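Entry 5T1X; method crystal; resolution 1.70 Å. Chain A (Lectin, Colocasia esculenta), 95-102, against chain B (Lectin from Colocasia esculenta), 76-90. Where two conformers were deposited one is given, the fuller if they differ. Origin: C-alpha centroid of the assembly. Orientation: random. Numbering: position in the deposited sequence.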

# COMPACT_ATOMS: atom_id res chain seq x y z
N VAL A 95 6.24 -5.45 3.50
CA VAL A 95 5.66 -4.67 4.59
C VAL A 95 6.23 -3.28 4.52
O VAL A 95 7.45 -3.12 4.60
CB VAL A 95 5.91 -5.30 5.99
CG1 VAL A 95 5.32 -4.42 7.09
CG2 VAL A 95 5.35 -6.71 6.08
N PHE A 96 5.36 -2.26 4.38
CA PHE A 96 5.75 -0.85 4.34
C PHE A 96 5.24 -0.13 5.55
O PHE A 96 4.06 -0.25 5.88
CB PHE A 96 5.13 -0.17 3.12
CG PHE A 96 5.59 -0.64 1.76
CD1 PHE A 96 6.64 -0.02 1.12
CD2 PHE A 96 4.90 -1.65 1.10
CE1 PHE A 96 7.05 -0.44 -0.16
CE2 PHE A 96 5.30 -2.06 -0.19
CZ PHE A 96 6.37 -1.45 -0.80
N GLY A 97 6.09 0.69 6.16
CA GLY A 97 5.60 1.50 7.25
C GLY A 97 6.65 2.16 8.12
O GLY A 97 7.83 1.83 8.02
N PRO A 98 6.20 3.04 9.04
CA PRO A 98 4.81 3.47 9.28
C PRO A 98 4.30 4.44 8.22
O PRO A 98 5.05 4.84 7.33
CB PRO A 98 4.89 4.15 10.66
CG PRO A 98 6.27 4.75 10.67
CD PRO A 98 7.14 3.73 9.95
N SER A 99 3.03 4.83 8.31
CA SER A 99 2.49 5.80 7.38
C SER A 99 3.14 7.15 7.65
O SER A 99 3.47 7.46 8.81
CB SER A 99 0.97 5.90 7.52
OG SER A 99 0.59 6.26 8.83
N VAL A 100 3.41 7.90 6.58
CA VAL A 100 4.09 9.19 6.69
C VAL A 100 3.18 10.33 6.21
O VAL A 100 3.52 11.49 6.42
CB VAL A 100 5.46 9.21 5.94
CG1 VAL A 100 6.42 8.18 6.52
CG2 VAL A 100 5.28 9.02 4.43
N PHE A 101 2.06 10.01 5.53
CA PHE A 101 1.16 11.02 4.99
C PHE A 101 -0.21 10.42 4.72
O PHE A 101 -0.32 9.28 4.31
CB PHE A 101 1.76 11.62 3.71
CG PHE A 101 0.93 12.69 3.03
CD1 PHE A 101 0.83 13.96 3.58
CD2 PHE A 101 0.26 12.42 1.84
CE1 PHE A 101 0.06 14.95 2.95
CE2 PHE A 101 -0.49 13.41 1.21
CZ PHE A 101 -0.59 14.67 1.77
N LYS A 102 -1.25 11.21 4.95
CA LYS A 102 -2.62 10.75 4.72
C LYS A 102 -3.46 11.87 4.11
O LYS A 102 -3.38 13.02 4.56
CB LYS A 102 -3.22 10.30 6.07
CG LYS A 102 -4.65 9.75 6.01
CD LYS A 102 -5.15 9.31 7.39
CE LYS A 102 -5.75 10.44 8.20
NZ LYS A 102 -6.19 9.98 9.55
N ILE B 76 4.87 22.07 -8.04
CA ILE B 76 3.53 22.64 -7.99
C ILE B 76 2.88 22.34 -6.63
O ILE B 76 2.13 23.17 -6.09
CB ILE B 76 2.69 22.07 -9.18
CG1 ILE B 76 3.31 22.46 -10.55
CG2 ILE B 76 1.21 22.44 -9.07
CD1 ILE B 76 3.65 23.99 -10.77
N TRP B 77 3.15 21.15 -6.08
CA TRP B 77 2.60 20.69 -4.81
C TRP B 77 3.47 19.59 -4.26
O TRP B 77 4.07 18.83 -5.01
CB TRP B 77 1.15 20.17 -5.02
CG TRP B 77 0.47 19.66 -3.77
CD1 TRP B 77 -0.32 20.36 -2.91
CD2 TRP B 77 0.46 18.30 -3.31
NE1 TRP B 77 -0.78 19.54 -1.90
CE2 TRP B 77 -0.31 18.26 -2.13
CE3 TRP B 77 1.08 17.11 -3.75
CZ2 TRP B 77 -0.51 17.08 -1.39
CZ3 TRP B 77 0.88 15.95 -3.02
CH2 TRP B 77 0.09 15.94 -1.86
N SER B 78 3.54 19.50 -2.93
CA SER B 78 4.23 18.42 -2.25
C SER B 78 3.46 18.01 -1.02
O SER B 78 2.85 18.86 -0.35
CB SER B 78 5.64 18.83 -1.85
OG SER B 78 6.21 17.77 -1.08
N SER B 79 3.54 16.71 -0.68
CA SER B 79 2.95 16.17 0.56
C SER B 79 3.73 16.68 1.76
O SER B 79 3.23 16.65 2.89
CB SER B 79 2.96 14.65 0.54
OG SER B 79 4.29 14.16 0.39
N ASN B 80 4.99 17.12 1.52
CA ASN B 80 5.94 17.58 2.54
C ASN B 80 6.25 16.49 3.58
O ASN B 80 6.69 16.80 4.68
CB ASN B 80 5.49 18.87 3.21
CG ASN B 80 5.49 20.02 2.23
OD1 ASN B 80 4.48 20.69 2.04
ND2 ASN B 80 6.62 20.23 1.55
N SER B 81 6.08 15.21 3.18
CA SER B 81 6.45 14.05 4.00
C SER B 81 7.84 13.64 3.55
O SER B 81 8.16 13.73 2.37
CB SER B 81 5.44 12.91 3.85
OG SER B 81 5.11 12.65 2.49
N SER B 82 8.68 13.26 4.49
CA SER B 82 10.06 12.90 4.19
C SER B 82 10.55 11.94 5.25
O SER B 82 10.40 12.21 6.45
CB SER B 82 10.91 14.17 4.18
OG SER B 82 12.29 13.87 4.09
N SER B 83 11.11 10.80 4.83
CA SER B 83 11.58 9.81 5.79
C SER B 83 12.78 9.05 5.22
O SER B 83 13.43 9.55 4.30
CB SER B 83 10.43 8.87 6.17
OG SER B 83 10.77 8.07 7.30
N LYS B 84 13.09 7.87 5.81
CA LYS B 84 14.22 7.02 5.45
C LYS B 84 14.33 6.74 3.97
O LYS B 84 13.31 6.55 3.30
CB LYS B 84 14.11 5.65 6.16
CG LYS B 84 13.96 5.68 7.66
CD LYS B 84 14.09 4.28 8.22
CE LYS B 84 14.29 4.30 9.71
NZ LYS B 84 14.53 2.93 10.27
N GLN B 85 15.56 6.65 3.46
CA GLN B 85 15.76 6.28 2.06
C GLN B 85 15.28 4.82 1.92
O GLN B 85 15.63 3.97 2.74
CB GLN B 85 17.24 6.44 1.67
CG GLN B 85 17.66 7.91 1.53
CD GLN B 85 19.13 8.13 1.27
OE1 GLN B 85 20.00 7.40 1.77
NE2 GLN B 85 19.45 9.17 0.53
N GLY B 86 14.42 4.56 0.94
CA GLY B 86 13.88 3.23 0.73
C GLY B 86 12.71 3.21 -0.21
O GLY B 86 12.46 4.18 -0.92
N ASP B 87 11.98 2.09 -0.23
CA ASP B 87 10.81 1.94 -1.11
C ASP B 87 9.53 2.32 -0.37
O ASP B 87 9.32 1.91 0.76
CB ASP B 87 10.73 0.50 -1.62
CG ASP B 87 11.95 0.12 -2.44
OD1 ASP B 87 12.56 1.03 -3.06
OD2 ASP B 87 12.32 -1.07 -2.43
N TYR B 88 8.67 3.12 -1.04
CA TYR B 88 7.39 3.62 -0.50
C TYR B 88 6.23 3.22 -1.39
O TYR B 88 6.43 2.88 -2.56
CB TYR B 88 7.43 5.16 -0.34
CG TYR B 88 8.32 5.60 0.81
CD1 TYR B 88 7.78 5.98 2.03
CD2 TYR B 88 9.71 5.54 0.70
CE1 TYR B 88 8.60 6.34 3.10
CE2 TYR B 88 10.54 5.87 1.78
CZ TYR B 88 9.98 6.28 2.97
OH TYR B 88 10.79 6.59 4.05
N VAL B 89 5.01 3.26 -0.84
CA VAL B 89 3.82 2.96 -1.62
C VAL B 89 2.70 3.92 -1.19
O VAL B 89 2.54 4.19 -0.01
CB VAL B 89 3.38 1.47 -1.52
CG1 VAL B 89 2.95 1.09 -0.10
CG2 VAL B 89 2.26 1.14 -2.53
N LEU B 90 1.98 4.45 -2.17
CA LEU B 90 0.79 5.25 -1.95
C LEU B 90 -0.37 4.32 -2.22
O LEU B 90 -0.43 3.74 -3.31
CB LEU B 90 0.76 6.48 -2.90
CG LEU B 90 -0.56 7.26 -2.99
CD1 LEU B 90 -0.84 8.06 -1.73
CD2 LEU B 90 -0.54 8.20 -4.19

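The most unusual feature of this contact is a serine methylene seated almost exactly on the axis of a phenylalanine ring. CB of Ser B79 lies 3.5 Å from the centroid of the Phe A101 ring and only 1° off the ring normal, so this CH-pi contact is nearly centred on the ring. It illustrates a general principle: a polar residue can serve an apolar surface when its hydroxyl is engaged elsewhere and its carbon is left to face the partner. Here OG of Ser B79 donates a hydrogen bond to OG of Ser B81, 2.7 Å away, within its own loop. Both serines have chi1 in the p well, and both CA-to-CB bonds point toward chain A.

The other neighbours of Phe A101 come from the same loop and from the strand that precedes it. Its chi1 is t, and its side chain runs from Ser B81, near its CB, to Trp B77, near its CZ. CE1 of Phe A101 comes within 3.6 Å of the carbonyl O of Ser B79, while CB of Phe A101 is 3.7 Å from OG of Ser B81. At the far end of the ring, CZ of Phe A101 meets CH2 of Trp B77 at 3.9 Å. CZ of Phe A101 approaches the indole at its edge, near its plane, so the two aromatic groups touch without the indole offering a face. The CA-to-CB bond of Trp B77 points sideways, and it is the length of the side chain that brings the indole within reach.

Val A100 takes a neighbouring part of the loop. Its backbone O lies 3.5 Å from CB of Ser B81, and its CG2 is 3.9 Å from that same CB, so CB of Ser B81 is the closest atom of that residue to Val A100, with its hydroxyl nearly as near to CG2. CG1 of Val A100 is 4.1 Å from CB of Ser B83 and 4.5 Å from CE1 of Tyr B88, the latter a looser approach at the edge of the tyrosine ring. That ring is tied back to its own chain: OH of Tyr B88 donates a hydrogen bond to the carbonyl O of Lys B84, 2.6 Å away.

A second aromatic centre is formed by Phe A96, the largest contributor of covered area in the contact. Val B89 places CG1 over one face of its ring, 3.8 Å from the centroid and 19° off the normal, a CH-pi contact less centred than that of Ser B79. The carbonyl O of Asp B87 instead lies at the edge, near the ring plane, 3.3 Å from CD1 of Phe A96. The placement suits the charge distribution of an aromatic ring, whose hydrogen-bearing rim is slightly positive and whose faces are electron-rich.

No hydrogen bond links the two stretches. Two phenylalanine rings, each with a carbon over one face, organise much of the contact, while several polar groups of chain B are hydrogen-bonded within their own stretch, among them the hydroxyls of Ser B79, Ser B81 and Tyr B88. The lesson is that chemical class alone does not predict a residue's role; what counts is which atoms it presents.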